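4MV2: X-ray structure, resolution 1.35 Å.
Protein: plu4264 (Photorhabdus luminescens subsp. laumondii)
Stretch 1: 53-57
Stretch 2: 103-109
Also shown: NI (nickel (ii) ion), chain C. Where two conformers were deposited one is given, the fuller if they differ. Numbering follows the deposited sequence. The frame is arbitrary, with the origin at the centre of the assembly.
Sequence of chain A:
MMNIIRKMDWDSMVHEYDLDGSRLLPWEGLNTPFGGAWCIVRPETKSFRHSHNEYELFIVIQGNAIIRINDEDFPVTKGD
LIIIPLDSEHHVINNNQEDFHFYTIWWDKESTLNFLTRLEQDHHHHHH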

ATOM      1  N   ASN A  53       4.909  18.206   6.054  1.00 27.40           N
ATOM      2  CA  ASN A  53       5.583  17.593   7.199  1.00 30.01           C
ATOM      3  C   ASN A  53       5.365  16.083   7.268  1.00 29.24           C
ATOM      4  O   ASN A  53       6.204  15.370   7.806  1.00 31.85           O
ATOM      5  CB  ASN A  53       5.083  18.185   8.541  1.00 34.60           C
ATOM      6  CG  ASN A  53       5.394  19.661   8.725  1.00 38.71           C
ATOM      7  OD1 ASN A  53       4.754  20.316   9.558  1.00 40.99           O
ATOM      8  ND2 ASN A  53       6.376  20.190   7.988  1.00 39.91           N
ATOM      9  N   GLU A  54       4.230  15.591   6.776  1.00 25.63           N
ATOM     10  CA  GLU A  54       3.892  14.194   6.943  1.00 22.95           C
ATOM     11  C   GLU A  54       4.841  13.317   6.109  1.00 18.89           C
ATOM     12  O   GLU A  54       5.268  13.733   5.007  1.00 19.72           O
ATOM     13  CB  GLU A  54       2.457  13.909   6.442  1.00 26.84           C
ATOM     14  CG  GLU A  54       1.314  14.352   7.340  1.00 31.03           C
ATOM     15  CD  GLU A  54       0.884  15.775   7.115  1.00 34.88           C
ATOM     16  OE1 GLU A  54       1.497  16.460   6.273  1.00 35.12           O
ATOM     17  OE2 GLU A  54      -0.075  16.208   7.799  1.00 37.26           O
ATOM     18  N   TYR A  55       5.179  12.139   6.637  1.00 16.03           N
ATOM     19  CA  TYR A  55       5.880  11.081   5.904  1.00 16.01           C
ATOM     20  C   TYR A  55       4.958  10.510   4.850  1.00 14.40           C
ATOM     21  O   TYR A  55       3.754  10.479   5.037  1.00 15.48           O
ATOM     22  CB  TYR A  55       6.261   9.935   6.842  1.00 17.68           C
ATOM     23  CG  TYR A  55       7.271  10.341   7.904  1.00 20.94           C
ATOM     24  CD1 TYR A  55       6.875  10.882   9.112  1.00 21.99           C
ATOM     25  CD2 TYR A  55       8.623  10.197   7.665  1.00 23.33           C
ATOM     26  CE1 TYR A  55       7.829  11.284  10.058  1.00 23.85           C
ATOM     27  CE2 TYR A  55       9.573  10.569   8.574  1.00 25.11           C
ATOM     28  CZ  TYR A  55       9.173  11.109   9.785  1.00 25.05           C
ATOM     29  OH  TYR A  55      10.126  11.500  10.710  1.00 28.50           O
ATOM     30  N   GLU A  56       5.533  10.061   3.745  1.00 13.50           N
ATOM     31  CA  GLU A  56       4.745   9.512   2.644  1.00 13.05           C
ATOM     32  C   GLU A  56       5.594   8.537   1.844  1.00 12.92           C
ATOM     33  O   GLU A  56       6.796   8.733   1.676  1.00 13.54           O
ATOM     34  CB  GLU A  56       4.221  10.654   1.767  1.00 13.74           C
ATOM     35  CG  GLU A  56       3.200  10.199   0.697  1.00 14.76           C
ATOM     36  CD  GLU A  56       2.519  11.341  -0.002  1.00 17.17           C
ATOM     37  OE1 GLU A  56       2.979  12.495   0.126  1.00 19.38           O
ATOM     38  OE2 GLU A  56       1.541  11.078  -0.712  1.00 17.70           O
ATOM     39  N   LEU A  57       4.933   7.446   1.420  0.52 11.95           N
ATOM     40  CA  LEU A  57       5.441   6.306   0.604  0.52 12.71           C
ATOM     41  C   LEU A  57       4.541   6.158  -0.638  0.52 11.03           C
ATOM     42  O   LEU A  57       3.332   6.172  -0.490  0.52 12.67           O
ATOM     43  CB  LEU A  57       5.349   4.956   1.397  0.52 13.69           C
ATOM     44  CG  LEU A  57       5.786   3.680   0.664  0.52 17.44           C
ATOM     45  CD1 LEU A  57       7.327   3.803   0.489  0.52 18.27           C
ATOM     46  CD2 LEU A  57       5.392   2.494   1.488  0.52 16.61           C
ATOM     47  N   TYR A 103      -0.267   3.653  -5.150  1.00  9.64           N
ATOM     48  CA  TYR A 103      -0.883   3.781  -3.846  1.00  9.82           C
ATOM     49  C   TYR A 103       0.022   4.648  -3.007  1.00 10.23           C
ATOM     50  O   TYR A 103       1.215   4.447  -2.981  1.00 12.20           O
ATOM     51  CB  TYR A 103      -1.114   2.388  -3.187  1.00  9.92           C
ATOM     52  CG  TYR A 103      -2.278   2.421  -2.231  1.00  9.80           C
ATOM     53  CD1 TYR A 103      -3.548   2.154  -2.661  1.00 10.43           C
ATOM     54  CD2 TYR A 103      -2.124   2.806  -0.899  1.00 10.46           C
ATOM     55  CE1 TYR A 103      -4.674   2.267  -1.822  1.00 10.69           C
ATOM     56  CE2 TYR A 103      -3.206   2.922  -0.058  1.00 11.26           C
ATOM     57  CZ  TYR A 103      -4.483   2.691  -0.525  1.00 10.54           C
ATOM     58  OH  TYR A 103      -5.526   2.854   0.335  1.00 13.15           O
ATOM     59  N   THR A 104      -0.554   5.625  -2.330  1.00  9.97           N
ATOM     60  CA  THR A 104       0.208   6.438  -1.381  1.00 10.55           C
ATOM     61  C   THR A 104      -0.257   6.114   0.031  1.00 11.24           C
ATOM     62  O   THR A 104      -1.426   5.914   0.291  1.00 11.66           O
ATOM     63  CB  THR A 104       0.125   7.932  -1.645  1.00 12.91           C
ATOM     64  OG1 THR A 104       0.853   8.565  -0.619  1.00 15.03           O
ATOM     65  CG2 THR A 104      -1.285   8.460  -1.698  1.00 14.64           C
ATOM     66  N   ILE A 105       0.714   6.020   0.922  0.60 10.98           N
ATOM     67  CA  ILE A 105       0.505   5.865   2.349  0.60 11.76           C
ATOM     68  C   ILE A 105       1.246   7.003   3.034  0.60 11.92           C
ATOM     69  O   ILE A 105       2.406   7.215   2.780  0.60 11.73           O
ATOM     70  CB  ILE A 105       1.012   4.496   2.858  0.60 13.27           C
ATOM     71  CG1 ILE A 105       0.253   3.365   2.158  0.60 15.30           C
ATOM     72  CG2 ILE A 105       0.884   4.416   4.375  0.60 13.11           C
ATOM     73  CD1 ILE A 105       0.773   1.995   2.476  0.60 17.34           C
ATOM     74  N   TRP A 106       0.566   7.709   3.931  1.00 12.17           N
ATOM     75  CA  TRP A 106       1.161   8.846   4.642  1.00 13.08           C
ATOM     76  C   TRP A 106       0.902   8.711   6.135  1.00 13.66           C
ATOM     77  O   TRP A 106      -0.069   8.091   6.554  1.00 14.25           O
ATOM     78  CB  TRP A 106       0.638  10.171   4.082  1.00 14.38           C
ATOM     79  CG  TRP A 106      -0.810  10.437   4.279  1.00 14.56           C
ATOM     80  CD1 TRP A 106      -1.379  11.071   5.331  1.00 17.45           C
ATOM     81  CD2 TRP A 106      -1.878  10.130   3.378  1.00 14.90           C
ATOM     82  NE1 TRP A 106      -2.717  11.156   5.168  1.00 17.45           N
ATOM     83  CE2 TRP A 106      -3.056  10.607   3.964  1.00 15.65           C
ATOM     84  CE3 TRP A 106      -1.949   9.513   2.129  1.00 16.23           C
ATOM     85  CZ2 TRP A 106      -4.292  10.476   3.364  1.00 15.95           C
ATOM     86  CZ3 TRP A 106      -3.176   9.383   1.540  1.00 17.43           C
ATOM     87  CH2 TRP A 106      -4.337   9.862   2.160  1.00 17.25           C
ATOM     88  N   TRP A 107       1.786   9.285   6.934  1.00 13.93           N
ATOM     89  CA  TRP A 107       1.718   9.113   8.389  1.00 14.03           C
ATOM     90  C   TRP A 107       2.547  10.180   9.057  1.00 15.18           C
ATOM     91  O   TRP A 107       3.416  10.793   8.447  1.00 15.71           O
ATOM     92  CB  TRP A 107       2.178   7.704   8.838  1.00 14.21           C
ATOM     93  CG  TRP A 107       3.630   7.426   8.593  1.00 14.26           C
ATOM     94  CD1 TRP A 107       4.650   7.523   9.503  1.00 15.44           C
ATOM     95  CD2 TRP A 107       4.241   6.997   7.348  1.00 14.04           C
ATOM     96  NE1 TRP A 107       5.831   7.195   8.922  1.00 15.19           N
ATOM     97  CE2 TRP A 107       5.623   6.859   7.604  1.00 14.35           C
ATOM     98  CE3 TRP A 107       3.763   6.746   6.047  1.00 14.30           C
ATOM     99  CZ2 TRP A 107       6.537   6.493   6.609  1.00 15.25           C
ATOM    100  CZ3 TRP A 107       4.679   6.358   5.073  1.00 15.06           C
ATOM    101  CH2 TRP A 107       6.037   6.258   5.353  1.00 15.17           C
ATOM    102  N   ASP A 108       2.276  10.373  10.349  1.00 16.16           N
ATOM    103  CA  ASP A 108       3.037  11.305  11.163  1.00 17.08           C
ATOM    104  C   ASP A 108       2.808  10.976  12.610  1.00 18.01           C
ATOM    105  O   ASP A 108       2.176  10.003  12.963  1.00 18.10           O
ATOM    106  CB  ASP A 108       2.732  12.762  10.793  1.00 19.44           C
ATOM    107  CG  ASP A 108       1.299  13.201  11.071  1.00 22.85           C
ATOM    108  OD1 ASP A 108       0.427  12.418  11.436  1.00 21.57           O
ATOM    109  OD2 ASP A 108       1.062  14.428  10.927  1.00 26.99           O
ATOM    110  N   LYS A 109       3.393  11.797  13.468  1.00 19.45           N
ATOM    111  CA  LYS A 109       3.217  11.615  14.927  1.00 21.86           C
ATOM    112  C   LYS A 109       1.759  11.652  15.302  1.00 21.14           C
ATOM    113  O   LYS A 109       1.291  10.790  16.065  1.00 22.68           O
ATOM    114  CB  LYS A 109       3.964  12.708  15.676  1.00 26.45           C
ATOM    115  CG  LYS A 109       5.466  12.510  15.649  1.00 31.65           C
ATOM    116  CD  LYS A 109       6.223  13.677  16.297  1.00 35.12           C
ATOM    117  CE  LYS A 109       6.214  14.928  15.420  1.00 37.87           C
ATOM    118  NZ  LYS A 109       6.752  16.106  16.160  1.00 39.79           N
TER
HETATM  119 NI    NI C 201       2.259  14.281  -0.765  0.69 17.42          NI
HETATM  120  O   HOH W   1       1.499  13.212  -2.374  1.00 28.22           O
HETATM  121  O   HOH W   2       0.336  13.726   0.082  1.00 34.53           O

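What holds the two backbones together? Strands 55-57 and 103-107 run antiparallel, their N-to-C directions 160° apart, and two hydrogen-bonded pairs secure them. In the first, Y55 N donates to W107 O at 2.9 Å and W107 N returns a bond to Y55 O at 3.0 Å. In the second, L57 N reaches I105 O at 2.9 Å and I105 N reaches L57 O at 3.0 Å. The L57-I105 bonds are the straighter ones, with angles at hydrogen of 161° and 166°; the bond from Y55 N is bent to 131°, close to where the strand gives way to loop.

What lies between those two pairs? E56 and W106 form a non-hydrogen-bonded pair, and here the backbones draw in to a CA-CA distance of 4.2 Å. Carbonyl oxygens already serving as acceptors also meet CA hydrogens: W106 CA lies 3.1 Å from Y55 O, and E56 CA lies 3.3 Å from I105 O. Such contacts are weaker than the N-H bonds beside them, but they fill the narrow space between the strands.

How is the buried carboxylate of E56 satisfied? Its extended side chain, t at both chi1 and chi2, carries the acid to the nickel ion, with E56 OE1 bound to NI at 2.1 Å. The other oxygen faces the neighboring strand, where T104 OG1 donates to E56 OE2 at 2.6 Å, a short bond. Water 1, itself a nickel ligand, donates to E56 OE2 at 2.7 Å. One oxygen therefore binds the metal directly, while the other accepts from a protein hydroxyl and a metal-bound water. Water 2 and three atoms from elsewhere in the structure complete the six ligands.

What packs on the face bearing Y55, L57, I105 and W107? The W107 indole turns back across the first strand and receives Y55 CB over one face, 3.5 Å from the centroid of its five-membered ring. The Y55 ring itself is nearly parallel to that ring, at 11°, but slid aside so that the two barely overlap. Farther along, L57 CB touches W107 CZ3 at 4.0 Å. The indole's polar atom, W107 NE1, is hydrogen-bonded elsewhere in the structure.

Are all the charges paired at the loop end? E54 OE2 and D108 OD2 come within 3.8 Å, two like charges with no bond between them. D108 has a separate role at the N-cap of a helix, its side chain capping a backbone nitrogen just past the stretch through D108 OD1.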